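Vacuolar protein sorting 29 (Cryptosporidium parvum, PDB 2A22) probably serves as a subunit of the retromer complex, which recycles cargo proteins from endosomes, and is built on the fold of the calcineurin-like phosphoesterases. Local coordinates at residues 26-31 / 187-192; 38-43 / 168-173; 179-184 / 200-205; 193-198 / 210-215. One frame throughout, in Å; residues are numbered along the deposited sequence.

Contact 1 of 4, residues 26-31 / 187-192; sequences DLVLLI and MALQGN
Asp26 pairs with Leu189 through two backbone hydrogen bonds, Asp26 N to Leu189 O and Leu189 N to Asp26 O, each 2.9 Å. Its carbonyl also receives a bond from a water that in turn accepts one from Gln190 NE2, while a second water links Asp26 OD2 to Leu189 O, more weakly at the latter. The other carboxylate oxygen, OD1, is hydrogen-bonded to Asn57, just before strand 58-61, which ties the carboxylate on that side too. Leu27 forms the next pair, of the non-hydrogen-bonded kind, with Ala188. With its CG anti to the backbone N (chi1 -176°), Leu27 brings CD1 over the neighbouring strand, 4.1 Å from Ala188 CB and 3.9 Å from Met187 O. Val28 then repeats the two-bond pattern with Met187, Val28 N to Met187 O and Met187 N to Val28 O, both 2.8 Å. On the face carrying Asp26, Val28, Met187 and Leu189, the Val28 CG2 methyl lies 4.0 Å from Leu189 CD1, reaching diagonally past its direct partner. Leu30 closes the contact more loosely, its CD1 standing 4.4 Å from Met187 CB. Both Leu30 and Met187 also touch Leu164 of strand 161-165, which shows that this face looks into the core between the two sheets. The strand directions differ by 153°, so an antiparallel strand is added beside the parallel pair 26-31 and 58-61, in a mixed sheet of the alpha-beta-beta-alpha sandwich of the metallophosphoesterase fold.

Contact 2 of 4, residues 38-43 / 168-173; sequences YGAKEL and TATGAF
Gly39 and Ala172, like Glu42 and Thr170, meet at flat groups that are backbone peptides: Ala172 CB lies over one face of the Gly39-Ala40 peptide, 3.8 Å from Gly39 O, while a water on that oxygen sits at the edge, practically in the peptide plane. Thr170 CG2 stands above the Glu42-Leu43 plane, displaced outward past the oxygen, 3.6 Å from Glu42 O. This is loop-against-loop packing in the calcineurin-like phosphoesterase fold, between the loop that follows strand 26-31 and the one that follows strand 161-165. The touching parts run nearly opposite ways, their end-to-end directions 151° apart, yet no direct hydrogen bond joins them. Small apolar groups fill the interface instead. The Ala40 methyl points at Thr170, with Ala40 CB 3.6 Å from Thr170 CB and within touching range of its OG1. Leu43 approaches Thr170 at about a right angle, and one branch does the touching: its CD2 lies 3.8 Å from Ala169 CB and 3.9 Å from Thr170 CG2. Leu43 also touches Met73 of helix 68-77.

Thr170 is held from within its own loop. With chi1 at 55°, its OG1 sits between the backbone N and the carbonyl carbon, where it accepts from Ala172 N in an ST turn. The same hydroxyl is bonded to Leu34 O, so two partners fix its orientation. Polar links across the gap pass through water: one donates to Glu42 O and Thr170 O, and the other donates to Gly39 O at 2.7 Å and accepts from Phe173 N at 3.0 Å.

Contact 3 of 4, residues 179-184 / 200-205; sequences DAPPSF and DLRDGK
Pro182 O accepts the direct backbone hydrogen bond of this contact from Leu201 N, at 2.9 Å and with an N-H...O angle of 153°. The same carbonyl has Asp200 CA 3.2 Å away in a CA-H...O contact. Around this bond, the Pro181 ring packs against the opposing strand beyond Asp200: Pro181 CB is 3.2 Å from Leu201 O and 3.8 Å from Arg202 CG. Pro182 adds its CD, 3.5 Å from the same Leu201 O, and the ring runs on obliquely towards Leu201 CB. One step along, Ser183 and Asp200 form a non-hydrogen-bonded antiparallel pair, their CB atoms 4.0 Å apart.

The next shell positions these groups. Arg202 NE donates to Asp200 OD2 at 2.9 Å in a salt bridge, meeting the oxygen on its syn side but 30° out of the carboxylate plane, while that oxygen lies close to the guanidinium plane, at its edge. A bend in the arginine chain at chi3 (-61°) turns NE back along the strand, and Pro181 packs beside the pair. Beyond it, Arg202 to Lys205 form a type I' turn that leads into strand 205-214, and Ser183 OG is tied to Pro166 O.

Since proline has no N-H, the Pro182 nitrogen cannot return a bond to Leu201 O. This end of the 183-190/193-202 hairpin is therefore joined by a single N-H...O bond, with proline carbons packed against the carbonyl in place of the second donor.

Contact 4 of 4, residues 193-198 / 210-215; sequences KVVLYV and MSEFSK
Val195, Tyr197 and Met210 form an apolar cluster on one face of a beta hairpin, strands 193-202 and 205-214, at the edge of the six-stranded mixed sheet. Met210 supplies the middle of the cluster: its CG lies 3.7 Å from Val195 CG1 and 3.6 Å from Tyr197 CE1, and it approaches the tyrosine ring obliquely. The bend at chi2 (-82°) brings the methionine SD near Val195 CG1 as well. The second branch of Val195, CG2, takes the aliphatic part of Glu212, whose CG stands 3.7 Å away; the two valine methyls thus serve two residues of the opposing strand.

The other face carries Val194, Leu196, Ser211 and Phe213. Here Val194 and Phe213 stand side by side, their CB atoms 4.0 Å apart, and the Phe213 side chain touches Val155, Glu157 and Leu162 of the second sheet. Leu196 likewise packs on Val155 and Leu164, so this face packs against the second sheet.

Four backbone bonds carry the pairing, two between Val194 and Phe213 and two between Leu196 and Ser211. The shortest of them, Leu196 N to Ser211 O, measures 2.7 Å. The N-to-C directions of the strands differ by 163°, so they are antiparallel.

Near the chain terminus Lys193 lies alongside Ser214, CD to CB 3.7 Å. Their polar ends are joined by a water, 2.9 Å from Lys193 NZ and 2.8 Å from Ser214 OG.

Contacts 1, 3 and 4 belong to one sheet: contacts 1 and 3 share strand 183-190, contacts 3 and 4 share strand 193-202. Contact 1 is the more interior, with four of its seven touching residues buried; contacts 3 and 4 are surface contacts. Pairing is regular in contacts 1 and 4, whose centres lie about 9 Å apart and which are linked by a probable hydrogen bond, Ala188 N to Val195 O, 2.8 Å. It dwindles to one bond in contact 3. Contact 2, partly buried, joins loops through methyl groups and water, and meets contact 3 where Ser183 N lies 2.9 Å from Thr168 O.

Contact 1 of 4, residues 26-31 / 187-192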
loop_
_atom_site.group_PDB
_atom_site.type_symbol
_atom_site.label_atom_id
_atom_site.label_comp_id
_atom_site.label_asym_id
_atom_site.label_seq_id
_atom_site.Cartn_x
_atom_site.Cartn_y
_atom_site.Cartn_z
ATOM N N ASP A 26 10.875 12.396 -0.110
ATOM C CA ASP A 26 10.374 11.267 -0.852
ATOM C C ASP A 26 8.877 11.326 -0.762
ATOM O O ASP A 26 8.340 11.701 0.284
ATOM C CB ASP A 26 10.885 9.970 -0.220
ATOM C CG ASP A 26 12.420 9.851 -0.271
ATOM O OD1 ASP A 26 12.962 9.635 -1.362
ATOM O OD2 ASP A 26 13.082 9.970 0.779
ATOM N N LEU A 27 8.199 10.907 -1.831
ATOM C CA LEU A 27 6.749 10.794 -1.801
ATOM C C LEU A 27 6.383 9.359 -2.162
ATOM O O LEU A 27 6.685 8.873 -3.254
ATOM C CB LEU A 27 6.074 11.841 -2.731
ATOM C CG LEU A 27 4.542 11.890 -2.704
ATOM C CD1 LEU A 27 3.999 12.354 -1.340
ATOM C CD2 LEU A 27 4.013 12.813 -3.840
ATOM N N VAL A 28 5.763 8.678 -1.213
ATOM C CA VAL A 28 5.533 7.247 -1.320
ATOM C C VAL A 28 4.053 6.942 -1.478
ATOM O O VAL A 28 3.246 7.317 -0.609
ATOM C CB VAL A 28 6.048 6.474 -0.062
ATOM C CG1 VAL A 28 6.075 4.982 -0.373
ATOM C CG2 VAL A 28 7.434 6.959 0.345
ATOM N N LEU A 29 3.713 6.263 -2.582
ATOM C CA LEU A 29 2.352 5.815 -2.821
ATOM C C LEU A 29 2.143 4.447 -2.156
ATOM O O LEU A 29 2.890 3.509 -2.404
ATOM C CB LEU A 29 2.043 5.774 -4.334
ATOM C CG LEU A 29 0.756 5.025 -4.747
ATOM C CD1 LEU A 29 -0.500 5.748 -4.207
ATOM C CD2 LEU A 29 0.675 4.860 -6.288
ATOM N N LEU A 30 1.139 4.363 -1.290
ATOM C CA LEU A 30 0.753 3.105 -0.619
ATOM C C LEU A 30 -0.600 2.699 -1.171
ATOM O O LEU A 30 -1.574 3.472 -1.093
ATOM C CB LEU A 30 0.688 3.293 0.901
ATOM C CG LEU A 30 1.861 4.076 1.535
ATOM C CD1 LEU A 30 1.676 4.250 3.042
ATOM C CD2 LEU A 30 3.166 3.333 1.253
ATOM N N ILE A 31 -0.658 1.501 -1.757
ATOM C CA ILE A 31 -1.799 1.114 -2.588
ATOM C C ILE A 31 -1.875 -0.420 -2.648
ATOM O O ILE A 31 -0.850 -1.105 -2.508
ATOM C CB ILE A 31 -1.688 1.820 -3.990
ATOM C CG1 ILE A 31 -3.028 1.844 -4.708
ATOM C CG2 ILE A 31 -0.461 1.281 -4.834
ATOM C CD1 ILE A 31 -3.036 2.671 -5.993
ATOM N N MET A 187 2.397 9.286 1.174
ATOM C CA MET A 187 3.154 9.551 2.403
ATOM C C MET A 187 4.398 10.368 2.051
ATOM O O MET A 187 5.296 9.875 1.330
ATOM C CB MET A 187 3.563 8.210 3.067
ATOM C CG MET A 187 4.361 8.350 4.390
ATOM S SD MET A 187 4.668 6.774 5.200
ATOM C CE MET A 187 3.486 6.870 6.492
ATOM N N ALA A 188 4.462 11.609 2.535
ATOM C CA ALA A 188 5.643 12.444 2.290
ATOM C C ALA A 188 6.616 12.228 3.440
ATOM O O ALA A 188 6.262 12.413 4.613
ATOM C CB ALA A 188 5.284 13.918 2.196
ATOM N N LEU A 189 7.835 11.837 3.087
ATOM C CA LEU A 189 8.892 11.708 4.051
ATOM C C LEU A 189 9.946 12.784 3.816
ATOM O O LEU A 189 10.476 12.936 2.696
ATOM C CB LEU A 189 9.498 10.303 3.971
ATOM C CG LEU A 189 8.543 9.116 4.197
ATOM C CD1 LEU A 189 9.243 7.820 3.801
ATOM C CD2 LEU A 189 8.066 9.032 5.637
ATOM N N GLN A 190 10.235 13.549 4.860
ATOM C CA GLN A 190 11.237 14.598 4.744
ATOM C C GLN A 190 12.036 14.645 6.023
ATOM O O GLN A 190 11.503 15.003 7.071
ATOM C CB GLN A 190 10.598 15.970 4.439
ATOM C CG GLN A 190 9.851 15.979 3.130
ATOM C CD GLN A 190 9.198 17.326 2.782
ATOM O OE1 GLN A 190 9.140 18.247 3.598
ATOM N NE2 GLN A 190 8.649 17.409 1.562
ATOM N N GLY A 191 13.304 14.263 5.943
ATOM C CA GLY A 191 14.113 14.141 7.157
ATOM C C GLY A 191 13.375 13.287 8.164
ATOM O O GLY A 191 13.004 12.150 7.843
ATOM N N ASN A 192 13.127 13.825 9.358
ATOM C CA ASN A 192 12.447 13.054 10.422
ATOM C C ASN A 192 10.912 13.208 10.422
ATOM O O ASN A 192 10.228 12.687 11.311
ATOM C CB ASN A 192 13.037 13.387 11.806
ATOM C CG ASN A 192 14.448 12.781 12.020
ATOM O OD1 ASN A 192 14.776 11.708 11.493
ATOM N ND2 ASN A 192 15.277 13.474 12.812
HETATM O O HOH W 1 8.327 14.681 0.120
HETATM O O HOH W 2 12.901 11.233 3.020
#

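Contact 2 of 4, residues 38-43 / 168-173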
loop_
_atom_site.group_PDB
_atom_site.type_symbol
_atom_site.label_atom_id
_atom_site.label_comp_id
_atom_site.label_asym_id
_atom_site.label_seq_id
_atom_site.Cartn_x
_atom_site.Cartn_y
_atom_site.Cartn_z
ATOM N N TYR A 38 -11.330 -9.414 -11.169
ATOM C CA TYR A 38 -12.300 -10.227 -10.423
ATOM C C TYR A 38 -13.351 -9.392 -9.689
ATOM O O TYR A 38 -14.543 -9.671 -9.799
ATOM C CB TYR A 38 -11.584 -11.130 -9.390
ATOM C CG TYR A 38 -10.362 -11.854 -9.931
ATOM C CD1 TYR A 38 -10.399 -12.530 -11.167
ATOM C CD2 TYR A 38 -9.176 -11.872 -9.201
ATOM C CE1 TYR A 38 -9.284 -13.184 -11.663
ATOM C CE2 TYR A 38 -8.064 -12.534 -9.675
ATOM C CZ TYR A 38 -8.111 -13.176 -10.906
ATOM O OH TYR A 38 -6.988 -13.827 -11.347
ATOM N N GLY A 39 -12.899 -8.374 -8.954
ATOM C CA GLY A 39 -13.771 -7.570 -8.115
ATOM C C GLY A 39 -13.993 -6.149 -8.590
ATOM O O GLY A 39 -14.813 -5.427 -8.013
ATOM N N ALA A 40 -13.251 -5.745 -9.618
ATOM C CA ALA A 40 -13.316 -4.395 -10.212
ATOM C C ALA A 40 -12.646 -4.377 -11.596
ATOM O O ALA A 40 -11.825 -5.226 -11.888
ATOM C CB ALA A 40 -12.650 -3.393 -9.314
ATOM N N LYS A 41 -12.990 -3.411 -12.450
ATOM C CA LYS A 41 -12.341 -3.325 -13.770
ATOM C C LYS A 41 -11.218 -2.289 -13.904
ATOM O O LYS A 41 -10.398 -2.352 -14.831
ATOM C CB LYS A 41 -13.365 -3.130 -14.905
ATOM C CG LYS A 41 -14.317 -1.977 -14.756
ATOM C CD LYS A 41 -14.913 -1.642 -16.141
ATOM C CE LYS A 41 -15.771 -0.390 -16.116
ATOM N NZ LYS A 41 -16.176 0.001 -17.508
ATOM N N GLU A 42 -11.184 -1.336 -12.983
ATOM C CA GLU A 42 -10.332 -0.168 -13.139
ATOM C C GLU A 42 -10.246 0.591 -11.829
ATOM O O GLU A 42 -11.034 0.356 -10.902
ATOM C CB GLU A 42 -10.893 0.751 -14.253
ATOM C CG GLU A 42 -12.247 1.304 -13.903
ATOM C CD GLU A 42 -12.961 2.032 -15.048
ATOM O OE1 GLU A 42 -12.501 1.982 -16.221
ATOM O OE2 GLU A 42 -14.010 2.652 -14.747
ATOM N N LEU A 43 -9.267 1.485 -11.755
ATOM C CA LEU A 43 -9.172 2.471 -10.669
ATOM C C LEU A 43 -10.187 3.577 -10.937
ATOM O O LEU A 43 -10.480 3.875 -12.102
ATOM C CB LEU A 43 -7.758 3.064 -10.614
ATOM C CG LEU A 43 -6.633 2.079 -10.231
ATOM C CD1 LEU A 43 -5.260 2.709 -10.494
ATOM C CD2 LEU A 43 -6.740 1.684 -8.792
ATOM N N THR A 168 -8.563 -0.911 -0.022
ATOM C CA THR A 168 -8.689 -1.361 -1.433
ATOM C C THR A 168 -8.687 -0.147 -2.348
ATOM O O THR A 168 -9.515 0.747 -2.190
ATOM C CB THR A 168 -9.983 -2.210 -1.679
ATOM O OG1 THR A 168 -10.210 -2.320 -3.078
ATOM C CG2 THR A 168 -11.243 -1.589 -0.999
ATOM N N ALA A 169 -7.757 -0.095 -3.293
ATOM C CA ALA A 169 -7.676 1.028 -4.227
ATOM C C ALA A 169 -8.907 1.149 -5.141
ATOM O O ALA A 169 -9.161 2.208 -5.698
ATOM C CB ALA A 169 -6.436 0.870 -5.109
ATOM N N THR A 170 -9.582 0.029 -5.392
ATOM C CA THR A 170 -10.684 -0.026 -6.376
ATOM C C THR A 170 -12.084 -0.017 -5.731
ATOM O O THR A 170 -13.087 0.208 -6.413
ATOM C CB THR A 170 -10.579 -1.292 -7.275
ATOM O OG1 THR A 170 -10.524 -2.485 -6.460
ATOM C CG2 THR A 170 -9.353 -1.202 -8.182
ATOM N N GLY A 171 -12.146 -0.280 -4.428
ATOM C CA GLY A 171 -13.431 -0.512 -3.779
ATOM C C GLY A 171 -14.008 -1.903 -4.034
ATOM O O GLY A 171 -15.194 -2.146 -3.764
ATOM N N ALA A 172 -13.176 -2.809 -4.541
ATOM C CA ALA A 172 -13.533 -4.224 -4.694
ATOM C C ALA A 172 -14.050 -4.776 -3.373
ATOM O O ALA A 172 -13.553 -4.388 -2.293
ATOM C CB ALA A 172 -12.321 -5.040 -5.177
ATOM N N PHE A 173 -15.041 -5.668 -3.450
ATOM C CA PHE A 173 -15.685 -6.177 -2.227
ATOM C C PHE A 173 -14.812 -7.224 -1.526
ATOM O O PHE A 173 -14.257 -8.112 -2.166
ATOM C CB PHE A 173 -17.099 -6.746 -2.500
ATOM C CG PHE A 173 -17.887 -7.112 -1.246
ATOM C CD1 PHE A 173 -18.700 -6.165 -0.600
ATOM C CD2 PHE A 173 -17.862 -8.409 -0.743
ATOM C CE1 PHE A 173 -19.449 -6.508 0.564
ATOM C CE2 PHE A 173 -18.642 -8.775 0.415
ATOM C CZ PHE A 173 -19.400 -7.819 1.067
HETATM O O HOH W 3 -16.527 -5.990 -5.978
HETATM O O HOH W 4 -12.791 1.142 -9.145
#

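Contact 3 of 4, residues 179-184 / 200-205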
loop_
_atom_site.group_PDB
_atom_site.type_symbol
_atom_site.label_atom_id
_atom_site.label_comp_id
_atom_site.label_asym_id
_atom_site.label_seq_id
_atom_site.Cartn_x
_atom_site.Cartn_y
_atom_site.Cartn_z
ATOM N N ASP A 179 -18.313 -3.010 1.648
ATOM C CA ASP A 179 -18.420 -1.662 1.084
ATOM C C ASP A 179 -17.355 -0.626 1.565
ATOM O O ASP A 179 -17.628 0.575 1.691
ATOM C CB ASP A 179 -19.864 -1.158 1.256
ATOM C CG ASP A 179 -20.899 -2.158 0.695
ATOM O OD1 ASP A 179 -20.616 -2.790 -0.342
ATOM O OD2 ASP A 179 -21.984 -2.317 1.288
ATOM N N ALA A 180 -16.143 -1.100 1.835
ATOM C CA ALA A 180 -14.995 -0.207 1.979
ATOM C C ALA A 180 -14.936 0.650 0.716
ATOM O O ALA A 180 -15.178 0.165 -0.398
ATOM C CB ALA A 180 -13.726 -0.989 2.135
ATOM N N PRO A 181 -14.660 1.949 0.885
ATOM C CA PRO A 181 -14.588 2.803 -0.307
ATOM C C PRO A 181 -13.261 2.570 -1.016
ATOM O O PRO A 181 -12.356 1.999 -0.398
ATOM C CB PRO A 181 -14.666 4.216 0.278
ATOM C CG PRO A 181 -14.042 4.098 1.615
ATOM C CD PRO A 181 -14.434 2.706 2.134
ATOM N N PRO A 182 -13.144 2.977 -2.308
ATOM C CA PRO A 182 -11.789 3.030 -2.916
ATOM C C PRO A 182 -10.905 3.989 -2.112
ATOM O O PRO A 182 -11.373 5.059 -1.676
ATOM C CB PRO A 182 -12.040 3.575 -4.340
ATOM C CG PRO A 182 -13.591 3.281 -4.606
ATOM C CD PRO A 182 -14.217 3.417 -3.235
ATOM N N SER A 183 -9.665 3.596 -1.860
ATOM C CA SER A 183 -8.735 4.438 -1.079
ATOM C C SER A 183 -7.287 4.110 -1.409
ATOM O O SER A 183 -7.002 3.059 -1.997
ATOM C CB SER A 183 -8.961 4.272 0.432
ATOM O OG SER A 183 -8.726 2.914 0.835
ATOM N N PHE A 184 -6.390 5.028 -1.029
ATOM C CA PHE A 184 -4.949 4.841 -1.084
ATOM C C PHE A 184 -4.332 5.916 -0.173
ATOM O O PHE A 184 -5.050 6.781 0.364
ATOM C CB PHE A 184 -4.412 4.924 -2.532
ATOM C CG PHE A 184 -4.537 6.307 -3.154
ATOM C CD1 PHE A 184 -3.521 7.265 -2.997
ATOM C CD2 PHE A 184 -5.666 6.645 -3.897
ATOM C CE1 PHE A 184 -3.629 8.537 -3.576
ATOM C CE2 PHE A 184 -5.802 7.907 -4.463
ATOM C CZ PHE A 184 -4.767 8.859 -4.314
ATOM N N ASP A 200 -9.820 8.699 0.204
ATOM C CA ASP A 200 -10.918 7.785 -0.048
ATOM C C ASP A 200 -11.998 8.426 -0.922
ATOM O O ASP A 200 -12.138 9.654 -0.945
ATOM C CB ASP A 200 -11.487 7.212 1.255
ATOM C CG ASP A 200 -12.283 8.244 2.074
ATOM O OD1 ASP A 200 -11.922 9.426 2.111
ATOM O OD2 ASP A 200 -13.260 7.849 2.725
ATOM N N LEU A 201 -12.723 7.589 -1.663
ATOM C CA LEU A 201 -13.768 8.045 -2.551
ATOM C C LEU A 201 -15.119 7.614 -1.999
ATOM O O LEU A 201 -15.406 6.426 -1.926
ATOM C CB LEU A 201 -13.576 7.467 -3.970
ATOM C CG LEU A 201 -14.629 7.795 -5.061
ATOM C CD1 LEU A 201 -14.819 9.288 -5.215
ATOM C CD2 LEU A 201 -14.198 7.231 -6.399
ATOM N N ARG A 202 -15.933 8.584 -1.605
ATOM C CA ARG A 202 -17.290 8.335 -1.091
ATOM C C ARG A 202 -18.261 9.319 -1.771
ATOM O O ARG A 202 -17.959 10.515 -1.928
ATOM C CB ARG A 202 -17.338 8.482 0.429
ATOM C CG ARG A 202 -16.528 7.386 1.184
ATOM C CD ARG A 202 -16.514 7.522 2.725
ATOM N NE ARG A 202 -15.918 8.786 3.188
ATOM C CZ ARG A 202 -16.612 9.788 3.733
ATOM N NH1 ARG A 202 -17.933 9.682 3.904
ATOM N NH2 ARG A 202 -15.993 10.901 4.106
ATOM N N ASP A 203 -19.389 8.787 -2.236
ATOM C CA ASP A 203 -20.450 9.594 -2.852
ATOM C C ASP A 203 -19.915 10.431 -3.985
ATOM O O ASP A 203 -20.241 11.608 -4.088
ATOM C CB ASP A 203 -21.096 10.497 -1.791
ATOM C CG ASP A 203 -21.560 9.709 -0.573
ATOM O OD1 ASP A 203 -22.294 8.696 -0.767
ATOM O OD2 ASP A 203 -21.186 10.102 0.560
ATOM N N GLY A 204 -19.074 9.833 -4.821
ATOM C CA GLY A 204 -18.545 10.544 -5.975
ATOM C C GLY A 204 -17.432 11.539 -5.658
ATOM O O GLY A 204 -16.852 12.119 -6.567
ATOM N N LYS A 205 -17.105 11.719 -4.380
ATOM C CA LYS A 205 -16.151 12.754 -3.973
ATOM C C LYS A 205 -14.909 12.159 -3.322
ATOM O O LYS A 205 -15.013 11.310 -2.428
ATOM C CB LYS A 205 -16.819 13.742 -3.008
ATOM C CG LYS A 205 -15.977 14.977 -2.671
ATOM C CD LYS A 205 -16.543 15.746 -1.440
ATOM C CE LYS A 205 -15.800 17.100 -1.180
ATOM N NZ LYS A 205 -15.384 17.798 -2.459
#

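Contact 4 of 4, residues 193-198 / 210-215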
loop_
_atom_site.group_PDB
_atom_site.type_symbol
_atom_site.label_atom_id
_atom_site.label_comp_id
_atom_site.label_asym_id
_atom_site.label_seq_id
_atom_site.Cartn_x
_atom_site.Cartn_y
_atom_site.Cartn_z
ATOM N N LYS A 193 10.375 13.888 9.407
ATOM C CA LYS A 193 8.939 14.183 9.327
ATOM C C LYS A 193 8.201 13.294 8.343
ATOM O O LYS A 193 8.614 13.119 7.197
ATOM C CB LYS A 193 8.663 15.639 8.933
ATOM C CG LYS A 193 9.664 16.700 9.465
ATOM C CD LYS A 193 9.562 16.814 10.971
ATOM C CE LYS A 193 10.564 17.848 11.507
ATOM N NZ LYS A 193 10.323 17.989 12.972
ATOM N N VAL A 194 7.077 12.770 8.816
ATOM C CA VAL A 194 6.128 12.033 8.013
ATOM C C VAL A 194 4.851 12.863 7.954
ATOM O O VAL A 194 4.287 13.190 8.995
ATOM C CB VAL A 194 5.786 10.728 8.699
ATOM C CG1 VAL A 194 4.837 9.898 7.806
ATOM C CG2 VAL A 194 7.092 9.986 9.066
ATOM N N VAL A 195 4.423 13.209 6.745
ATOM C CA VAL A 195 3.109 13.763 6.530
ATOM C C VAL A 195 2.347 12.791 5.640
ATOM O O VAL A 195 2.716 12.556 4.469
ATOM C CB VAL A 195 3.125 15.158 5.848
ATOM C CG1 VAL A 195 1.667 15.681 5.715
ATOM C CG2 VAL A 195 3.981 16.151 6.646
ATOM N N LEU A 196 1.286 12.230 6.202
ATOM C CA LEU A 196 0.543 11.180 5.545
ATOM C C LEU A 196 -0.790 11.713 5.040
ATOM O O LEU A 196 -1.605 12.166 5.839
ATOM C CB LEU A 196 0.237 10.065 6.536
ATOM C CG LEU A 196 -0.478 8.853 5.931
ATOM C CD1 LEU A 196 0.458 8.094 4.949
ATOM C CD2 LEU A 196 -0.939 7.921 7.039
ATOM N N TYR A 197 -1.022 11.601 3.732
ATOM C CA TYR A 197 -2.333 11.887 3.150
ATOM C C TYR A 197 -3.108 10.620 2.800
ATOM O O TYR A 197 -2.641 9.775 2.043
ATOM C CB TYR A 197 -2.148 12.749 1.920
ATOM C CG TYR A 197 -1.484 14.064 2.249
ATOM C CD1 TYR A 197 -2.216 15.106 2.848
ATOM C CD2 TYR A 197 -0.122 14.273 1.980
ATOM C CE1 TYR A 197 -1.601 16.346 3.172
ATOM C CE2 TYR A 197 0.492 15.508 2.280
ATOM C CZ TYR A 197 -0.255 16.539 2.877
ATOM O OH TYR A 197 0.344 17.763 3.193
ATOM N N VAL A 198 -4.292 10.492 3.383
ATOM C CA VAL A 198 -5.127 9.337 3.200
ATOM C C VAL A 198 -6.305 9.706 2.296
ATOM O O VAL A 198 -7.129 10.563 2.651
ATOM C CB VAL A 198 -5.635 8.837 4.575
ATOM C CG1 VAL A 198 -6.633 7.676 4.413
ATOM C CG2 VAL A 198 -4.440 8.414 5.461
ATOM N N MET A 210 -5.271 14.085 6.566
ATOM C CA MET A 210 -3.832 14.207 6.788
ATOM C C MET A 210 -3.537 13.822 8.227
ATOM O O MET A 210 -4.272 14.236 9.130
ATOM C CB MET A 210 -3.400 15.664 6.549
ATOM C CG MET A 210 -1.890 15.909 6.732
ATOM S SD MET A 210 -1.317 16.155 8.440
ATOM C CE MET A 210 -2.380 17.532 8.954
ATOM N N SER A 211 -2.486 13.025 8.429
ATOM C CA SER A 211 -1.903 12.768 9.737
ATOM C C SER A 211 -0.408 12.978 9.640
ATOM O O SER A 211 0.235 12.617 8.655
ATOM C CB SER A 211 -2.131 11.321 10.184
ATOM O OG SER A 211 -3.483 11.105 10.475
ATOM N N GLU A 212 0.151 13.508 10.699
ATOM C CA GLU A 212 1.523 13.954 10.693
ATOM C C GLU A 212 2.209 13.325 11.911
ATOM O O GLU A 212 1.616 13.217 12.996
ATOM C CB GLU A 212 1.521 15.475 10.800
ATOM C CG GLU A 212 2.684 16.139 10.158
ATOM C CD GLU A 212 2.944 17.521 10.722
ATOM O OE1 GLU A 212 2.021 18.371 10.710
ATOM O OE2 GLU A 212 4.086 17.729 11.190
ATOM N N PHE A 213 3.443 12.878 11.705
ATOM C CA PHE A 213 4.223 12.150 12.689
ATOM C C PHE A 213 5.652 12.623 12.546
ATOM O O PHE A 213 6.079 12.954 11.439
ATOM C CB PHE A 213 4.175 10.640 12.405
ATOM C CG PHE A 213 2.794 10.062 12.464
ATOM C CD1 PHE A 213 2.278 9.592 13.669
ATOM C CD2 PHE A 213 1.989 10.020 11.319
ATOM C CE1 PHE A 213 0.990 9.075 13.738
ATOM C CE2 PHE A 213 0.692 9.507 11.374
ATOM C CZ PHE A 213 0.191 9.023 12.579
ATOM N N SER A 214 6.405 12.633 13.642
ATOM C CA SER A 214 7.827 12.947 13.551
ATOM C C SER A 214 8.709 12.356 14.634
ATOM O O SER A 214 8.242 12.028 15.707
ATOM C CB SER A 214 8.073 14.460 13.428
ATOM O OG SER A 214 7.788 15.134 14.636
ATOM N N LYS A 215 9.994 12.242 14.269
ATOM C CA LYS A 215 11.174 11.801 15.061
ATOM C C LYS A 215 11.462 10.301 14.945
ATOM O O LYS A 215 12.162 9.847 14.014
ATOM C CB LYS A 215 11.124 12.265 16.513
ATOM C CG LYS A 215 10.945 13.757 16.684
ATOM C CD LYS A 215 10.277 14.030 18.016
ATOM C CE LYS A 215 11.242 13.958 19.235
ATOM N NZ LYS A 215 10.506 14.185 20.520
HETATM O O HOH W 5 7.559 17.879 13.922
#